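Local coordinates for long form salivary protein D7L1 (Culex quinquefasciatus, PDB 6V4C) that binds and sequesters ADP, ATP and related adenine compounds of the vertebrate host, inhibiting platelet aggregation and so helping female mosquitoes to feed on blood, at residues Asp88-Ala91 / Asn92-Gly95; Arg207-Ala211 / Val212-Gly216; Arg269-Glu272 / Ala273-Lys276. All coordinates share one frame; numbering follows the deposited sequence.

Contact 1: Asp88-Ala91 / Asn92-Gly95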
loop_
_atom_site.group_PDB
_atom_site.type_symbol
_atom_site.label_atom_id
_atom_site.label_comp_id
_atom_site.label_asym_id
_atom_site.label_seq_id
_atom_site.Cartn_x
_atom_site.Cartn_y
_atom_site.Cartn_z
ATOM N N ASP A 88 -11.027 20.548 -12.885
ATOM C CA ASP A 88 -10.218 20.874 -14.054
ATOM C C ASP A 88 -9.243 22.011 -13.783
ATOM O O ASP A 88 -8.232 22.128 -14.484
ATOM C CB ASP A 88 -11.119 21.232 -15.236
ATOM C CG ASP A 88 -11.952 20.058 -15.714
ATOM O OD1 ASP A 88 -11.393 18.949 -15.873
ATOM O OD2 ASP A 88 -13.169 20.240 -15.930
ATOM N N ALA A 89 -9.524 22.849 -12.784
ATOM C CA ALA A 89 -8.637 23.965 -12.473
ATOM C C ALA A 89 -7.278 23.466 -11.995
ATOM O O ALA A 89 -6.245 23.755 -12.608
ATOM C CB ALA A 89 -9.287 24.883 -11.434
ATOM N N ILE A 90 -7.262 22.699 -10.902
ATOM C CA ILE A 90 -5.992 22.259 -10.330
ATOM C C ILE A 90 -5.252 21.314 -11.266
ATOM O O ILE A 90 -4.018 21.249 -11.237
ATOM C CB ILE A 90 -6.184 21.648 -8.931
ATOM C CG1 ILE A 90 -6.989 22.588 -8.042
ATOM C CG2 ILE A 90 -4.842 21.368 -8.278
ATOM C CD1 ILE A 90 -7.168 22.048 -6.652
ATOM N N ALA A 91 -5.976 20.558 -12.097
ATOM C CA ALA A 91 -5.313 19.717 -13.088
ATOM C C ALA A 91 -4.442 20.557 -14.019
ATOM O O ALA A 91 -3.247 20.286 -14.186
ATOM C CB ALA A 91 -6.350 18.919 -13.878
ATOM N N ASN A 92 -5.023 21.599 -14.616
ATOM C CA ASN A 92 -4.236 22.502 -15.450
ATOM C C ASN A 92 -3.285 23.340 -14.606
ATOM O O ASN A 92 -2.155 23.617 -15.025
ATOM C CB ASN A 92 -5.164 23.399 -16.268
ATOM C CG ASN A 92 -6.208 22.610 -17.035
ATOM O OD1 ASN A 92 -5.923 21.536 -17.566
ATOM N ND2 ASN A 92 -7.425 23.137 -17.090
ATOM N N GLU A 93 -3.723 23.748 -13.412
ATOM C CA GLU A 93 -2.886 24.576 -12.548
ATOM C C GLU A 93 -1.616 23.840 -12.136
ATOM O O GLU A 93 -0.541 24.445 -12.040
ATOM C CB GLU A 93 -3.690 25.011 -11.321
ATOM C CG GLU A 93 -2.984 25.970 -10.379
ATOM C CD GLU A 93 -3.874 26.392 -9.219
ATOM O OE1 GLU A 93 -5.084 26.078 -9.251
ATOM O OE2 GLU A 93 -3.364 27.034 -8.276
ATOM N N LEU A 94 -1.718 22.530 -11.893
ATOM C CA LEU A 94 -0.532 21.740 -11.581
ATOM C C LEU A 94 0.312 21.469 -12.819
ATOM O O LEU A 94 1.542 21.385 -12.720
ATOM C CB LEU A 94 -0.930 20.421 -10.914
ATOM C CG LEU A 94 -0.900 20.399 -9.390
ATOM C CD1 LEU A 94 -1.708 19.232 -8.860
ATOM C CD2 LEU A 94 0.535 20.325 -8.888
ATOM N N GLY A 95 -0.322 21.341 -13.982
ATOM C CA GLY A 95 0.390 21.074 -15.215
ATOM C C GLY A 95 1.048 22.294 -15.823
ATOM O O GLY A 95 1.461 22.267 -16.986
#
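Along the last turns of helix 84-94, the carbonyls of Asp-88 to Ala-91 accept the NH groups of Asn-92 to Gly-95, each four residues on. The helix belongs to the N-terminal odorant-binding-protein-like (PBP/GOBP) part of the protein. The bond from Glu-93 N to Ala-89 O is the shortest, at 2.6 Å, and its donor stands nearly in line with the carbonyl. Leu-94 N reaches Ile-90 O at 2.7 Å. The first bond, Asn-92 N to Asp-88 O, is longer at 3.3 Å but almost straight (173°). Gly-95 N closes the series on Ala-91 O at 3.1 Å, and Gly-95 is the first residue to leave helical backbone angles.

Two aliphatic side chains meet on the inner face. Ile-90 CG2 touches Leu-94 CD1 at 3.8 Å, and the two side chains run side by side in the same direction. The first torsion of Ile-90 (chi1 -51°) places CG2 anti to the backbone N, and it is this branch that meets Leu-94. The other branch, CG1, faces Glu-93 OE1 at 4.2 Å, a loose approach. Glu-93 has an extended chain that passes Ile-90 at a slant. On the outer side the amide of Asn-92 folds back over the preceding turn. Its ND2 comes to 2.9 Å from Asp-88 O, but the angle is too poor for a hydrogen bond.

Val-114 of helix 104-117 touches Ile-90, Glu-93 and Leu-94. Leu-122 of helix 121-125 touches Ile-90 and Leu-94. The helix end is therefore amphipathic: backbone bonds satisfy the carbonyls of Asp-88 to Ala-91, the apolar pair faces the neighbouring helices, and the amide of Asn-92 stays on the exposed side.

Contact 2: Arg207-Ala211 / Val212-Gly216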
loop_
_atom_site.group_PDB
_atom_site.type_symbol
_atom_site.label_atom_id
_atom_site.label_comp_id
_atom_site.label_asym_id
_atom_site.label_seq_id
_atom_site.Cartn_x
_atom_site.Cartn_y
_atom_site.Cartn_z
ATOM N N ARG A 207 10.875 -5.905 1.367
ATOM C CA ARG A 207 10.384 -4.973 2.378
ATOM C C ARG A 207 9.817 -5.720 3.577
ATOM O O ARG A 207 10.035 -5.322 4.726
ATOM C CB ARG A 207 9.319 -4.051 1.781
ATOM C CG ARG A 207 9.842 -3.062 0.757
ATOM C CD ARG A 207 8.727 -2.170 0.227
ATOM N NE ARG A 207 8.202 -1.269 1.249
ATOM C CZ ARG A 207 8.639 -0.028 1.446
ATOM N NH1 ARG A 207 9.610 0.462 0.687
ATOM N NH2 ARG A 207 8.104 0.725 2.399
ATOM N N GLY A 208 9.091 -6.812 3.323
ATOM C CA GLY A 208 8.541 -7.595 4.418
ATOM C C GLY A 208 9.611 -8.228 5.286
ATOM O O GLY A 208 9.454 -8.324 6.506
ATOM N N LEU A 209 10.713 -8.673 4.673
ATOM C CA LEU A 209 11.806 -9.268 5.437
ATOM C C LEU A 209 12.523 -8.223 6.280
ATOM O O LEU A 209 12.835 -8.458 7.454
ATOM C CB LEU A 209 12.797 -9.943 4.488
ATOM C CG LEU A 209 12.433 -11.322 3.937
ATOM C CD1 LEU A 209 13.311 -11.635 2.738
ATOM C CD2 LEU A 209 12.604 -12.375 5.013
ATOM N N HIS A 210 12.811 -7.062 5.690
ATOM C CA HIS A 210 13.497 -6.012 6.433
ATOM C C HIS A 210 12.620 -5.443 7.543
ATOM O O HIS A 210 13.141 -4.965 8.558
ATOM C CB HIS A 210 13.978 -4.924 5.472
ATOM C CG HIS A 210 14.839 -5.442 4.359
ATOM N ND1 HIS A 210 15.031 -4.753 3.183
ATOM C CD2 HIS A 210 15.551 -6.589 4.245
ATOM C CE1 HIS A 210 15.826 -5.452 2.391
ATOM N NE2 HIS A 210 16.157 -6.568 3.013
ATOM N N ALA A 211 11.294 -5.503 7.382
ATOM C CA ALA A 211 10.396 -5.006 8.422
ATOM C C ALA A 211 10.522 -5.808 9.712
ATOM O O ALA A 211 10.356 -5.253 10.804
ATOM C CB ALA A 211 8.951 -5.008 7.921
ATOM N N VAL A 212 10.806 -7.103 9.612
ATOM C CA VAL A 212 11.017 -7.942 10.786
ATOM C C VAL A 212 12.501 -8.061 11.142
ATOM O O VAL A 212 12.893 -8.989 11.849
ATOM C CB VAL A 212 10.339 -9.315 10.657
ATOM C CG1 VAL A 212 8.842 -9.145 10.493
ATOM C CG2 VAL A 212 10.927 -10.099 9.488
ATOM N N ASN A 213 13.332 -7.139 10.649
ATOM C CA ASN A 213 14.750 -7.048 11.010
ATOM C C ASN A 213 15.581 -8.223 10.492
ATOM O O ASN A 213 16.635 -8.538 11.048
ATOM C CB ASN A 213 14.961 -6.815 12.510
ATOM C CG ASN A 213 14.273 -5.553 13.003
ATOM O OD1 ASN A 213 14.204 -4.552 12.290
ATOM N ND2 ASN A 213 13.757 -5.600 14.224
ATOM N N GLU A 214 15.128 -8.875 9.427
ATOM C CA GLU A 214 15.931 -9.872 8.734
ATOM C C GLU A 214 16.809 -9.168 7.702
ATOM O O GLU A 214 16.444 -8.118 7.167
ATOM C CB GLU A 214 15.018 -10.878 8.030
ATOM C CG GLU A 214 15.684 -12.192 7.652
ATOM C CD GLU A 214 15.891 -13.105 8.846
ATOM O OE1 GLU A 214 16.637 -14.097 8.709
ATOM O OE2 GLU A 214 15.309 -12.832 9.919
ATOM N N ASN A 215 17.979 -9.747 7.423
ATOM C CA ASN A 215 18.909 -9.066 6.521
ATOM C C ASN A 215 19.682 -9.949 5.549
ATOM O O ASN A 215 20.126 -9.430 4.518
ATOM C CB ASN A 215 19.895 -8.179 7.296
ATOM C CG ASN A 215 20.649 -8.937 8.370
ATOM O OD1 ASN A 215 21.578 -9.690 8.077
ATOM N ND2 ASN A 215 20.259 -8.734 9.625
ATOM N N GLY A 216 19.868 -11.239 5.794
ATOM C CA GLY A 216 20.745 -11.956 4.890
ATOM C C GLY A 216 20.088 -12.718 3.759
ATOM O O GLY A 216 20.773 -13.482 3.069
#
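This is a local contact at the C-terminal end of helix 202-211, where the chain turns into the loop before helix 218-226. Leu-209 O is its main acceptor. Glu-214 N binds it at 3.1 Å with an N-H...O angle of 150°. Val-212 N also points to Leu-209 O, at 3.3 Å, but this bond is weak. Asn-213 N bonds to His-210 O at 3.0 Å, and this donor stands above the carbonyl plane and not on a lone pair.

The two bonds made by Glu-214 N and Asn-213 N define a Schellman motif. Asn-213 is its C-prime residue and has the positive phi (68°) that reverses the chain. The turn brings the side chains on its two sides together. Leu-209 CD2 meets Glu-214 CG at 4.1 Å, the two side chains crossing at a slant. Glu-214 CB lies 3.3 Å from Leu-209 O. The Glu-214 chain bends at chi2 (76°), and its carboxylate leads away to a salt bridge with Lys-217. Val-212 CG2 occupies the crowded position between backbone N and carbonyl carbon, and packs against Leu-209 O at 3.2 Å.

The His-210 ring presents an edge to the loop: its CD2 lies 3.4 Å from Glu-214 O, near the ring plane. His-210 NE2 is hydrogen-bonded to Asp-218 at the start of the next helix, which helps to fix the rotation of the ring. Helix 249-263 packs against the turn, with Val-255 on Leu-209, Tyr-258 on Val-212 and Leu-251 on Glu-214.

Contact 3: Arg269-Glu272 / Ala273-Lys276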
loop_
_atom_site.group_PDB
_atom_site.type_symbol
_atom_site.label_atom_id
_atom_site.label_comp_id
_atom_site.label_asym_id
_atom_site.label_seq_id
_atom_site.Cartn_x
_atom_site.Cartn_y
_atom_site.Cartn_z
ATOM N N ARG A 269 3.570 1.693 11.218
ATOM C CA ARG A 269 4.965 1.909 11.587
ATOM C C ARG A 269 5.332 3.380 11.732
ATOM O O ARG A 269 6.423 3.679 12.232
ATOM C CB ARG A 269 5.893 1.236 10.579
ATOM C CG ARG A 269 5.830 -0.277 10.607
ATOM C CD ARG A 269 6.661 -0.873 9.492
ATOM N NE ARG A 269 8.092 -0.768 9.751
ATOM C CZ ARG A 269 9.027 -0.889 8.813
ATOM N NH1 ARG A 269 8.677 -1.100 7.550
ATOM N NH2 ARG A 269 10.309 -0.785 9.136
ATOM N N LEU A 270 4.462 4.298 11.318
ATOM C CA LEU A 270 4.759 5.721 11.399
ATOM C C LEU A 270 4.335 6.352 12.719
ATOM O O LEU A 270 4.727 7.490 12.999
ATOM C CB LEU A 270 4.132 6.459 10.215
ATOM C CG LEU A 270 4.608 5.937 8.858
ATOM C CD1 LEU A 270 3.661 6.370 7.758
ATOM C CD2 LEU A 270 6.026 6.408 8.571
ATOM N N ARG A 271 3.619 5.651 13.544
ATOM C CA ARG A 271 3.416 6.144 14.897
ATOM C C ARG A 271 4.520 5.559 15.723
ATOM O O ARG A 271 4.857 4.507 15.540
ATOM C CB ARG A 271 2.160 5.678 15.549
ATOM C CG ARG A 271 1.053 5.669 14.559
ATOM C CD ARG A 271 0.318 6.877 14.735
ATOM N NE ARG A 271 -0.320 6.747 13.492
ATOM C CZ ARG A 271 -1.116 5.791 13.106
ATOM N NH1 ARG A 271 -1.404 4.766 13.830
ATOM N NH2 ARG A 271 -1.675 5.878 11.963
ATOM N N GLU A 272 4.907 6.252 16.753
ATOM C CA GLU A 272 6.139 5.914 17.463
ATOM C C GLU A 272 5.981 4.659 18.317
ATOM O O GLU A 272 6.918 3.857 18.429
ATOM C CB GLU A 272 6.607 7.095 18.312
ATOM C CG GLU A 272 8.046 6.976 18.771
ATOM C CD GLU A 272 8.370 7.898 19.927
ATOM O OE1 GLU A 272 8.918 7.410 20.938
ATOM O OE2 GLU A 272 8.071 9.107 19.827
ATOM N N ALA A 273 4.812 4.474 18.936
ATOM C CA ALA A 273 4.621 3.350 19.848
ATOM C C ALA A 273 4.579 2.009 19.127
ATOM O O ALA A 273 4.855 0.976 19.746
ATOM C CB ALA A 273 3.352 3.528 20.678
ATOM N N THR A 274 4.237 2.002 17.840
ATOM C CA THR A 274 4.184 0.783 17.041
ATOM C C THR A 274 5.202 0.814 15.906
ATOM O O THR A 274 5.035 0.133 14.891
ATOM C CB THR A 274 2.770 0.536 16.512
ATOM O OG1 THR A 274 2.297 1.711 15.840
ATOM C CG2 THR A 274 1.827 0.200 17.655
ATOM N N SER A 275 6.269 1.597 16.072
ATOM C CA SER A 275 7.256 1.776 15.014
ATOM C C SER A 275 8.297 0.666 14.976
ATOM O O SER A 275 8.958 0.494 13.945
ATOM C CB SER A 275 7.958 3.125 15.178
ATOM O OG SER A 275 8.602 3.212 16.439
ATOM N N LYS A 276 8.455 -0.088 16.060
ATOM C CA LYS A 276 9.480 -1.116 16.167
ATOM C C LYS A 276 8.835 -2.494 16.201
ATOM O O LYS A 276 7.797 -2.688 16.844
ATOM C CB LYS A 276 10.302 -0.922 17.444
ATOM C CG LYS A 276 11.098 0.368 17.480
ATOM C CD LYS A 276 12.097 0.418 16.337
HETATM O O HOH W 1 9.090 2.557 12.180
#
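The chain folds back on itself between Arg-269 and Ser-275, whose CA atoms come within 4.1 Å of each other, in the loop between helices 249-263 and 279-292. Residues 271-274 and 272-275 form two overlapping type I-like beta turns. Ser-275 makes the one side-chain hydrogen bond across the fold. Its OG donates to Glu-272 O at 2.7 Å, with the hydroxyl tilted 30° from the carbonyl plane. The first torsion (chi1 59°) sets OG between the backbone N and the carbonyl carbon, within reach of that oxygen. Ser-275 N turns to the same acceptor at 3.3 Å, a weak bond, and one carbonyl thus holds both groups. Ser-275 CB also packs on Arg-269 O at 3.4 Å.

A second weak backbone bond, from Thr-274 N to Arg-271 O at 3.5 Å, closes the first turn. Thr-274 OG1 is hydrogen-bonded to Tyr-268 O, further back in the loop. A water joins the two arms of the fold: it donates to Arg-269 O at 2.9 Å and to Ser-275 O at 2.7 Å. The guanidinium of Arg-269 turns an edge toward Ser-275 O without a hydrogen bond; its NH1 makes a long, weak ion pair with Glu-20.

Phe-27 of helix 27-34 touches Glu-272 and Ser-275. The side chain of Arg-271 lies close to the bound ADP and touches Asn-265, an ADP-binding residue. With both backbone bonds across the turns weak, the serine hydroxyl and the bridging water probably contribute much to the shape of this loop beside the nucleotide pocket.

How the contacts relate
The three contacts follow one another along the chain, and none encloses or crosses another. Each joins adjoining segments, so any loop they close is a local turn. Contact 1 comes first, at the end of helix 84-94 in the N-terminal PBP/GOBP-like part. Contact 2 ends helix 202-211 in the C-terminal one, on the opposite side of the chain's centre; the centres of the two are about 40 Å apart. Contact 3 folds the loop after helix 249-263. It touches contact 2 where Arg-269 NH1 packs on Ala-211 CB at 3.9 Å. Contacts 2 and 3 also share helix 249-263 as a neighbour, while contact 1 touches neither.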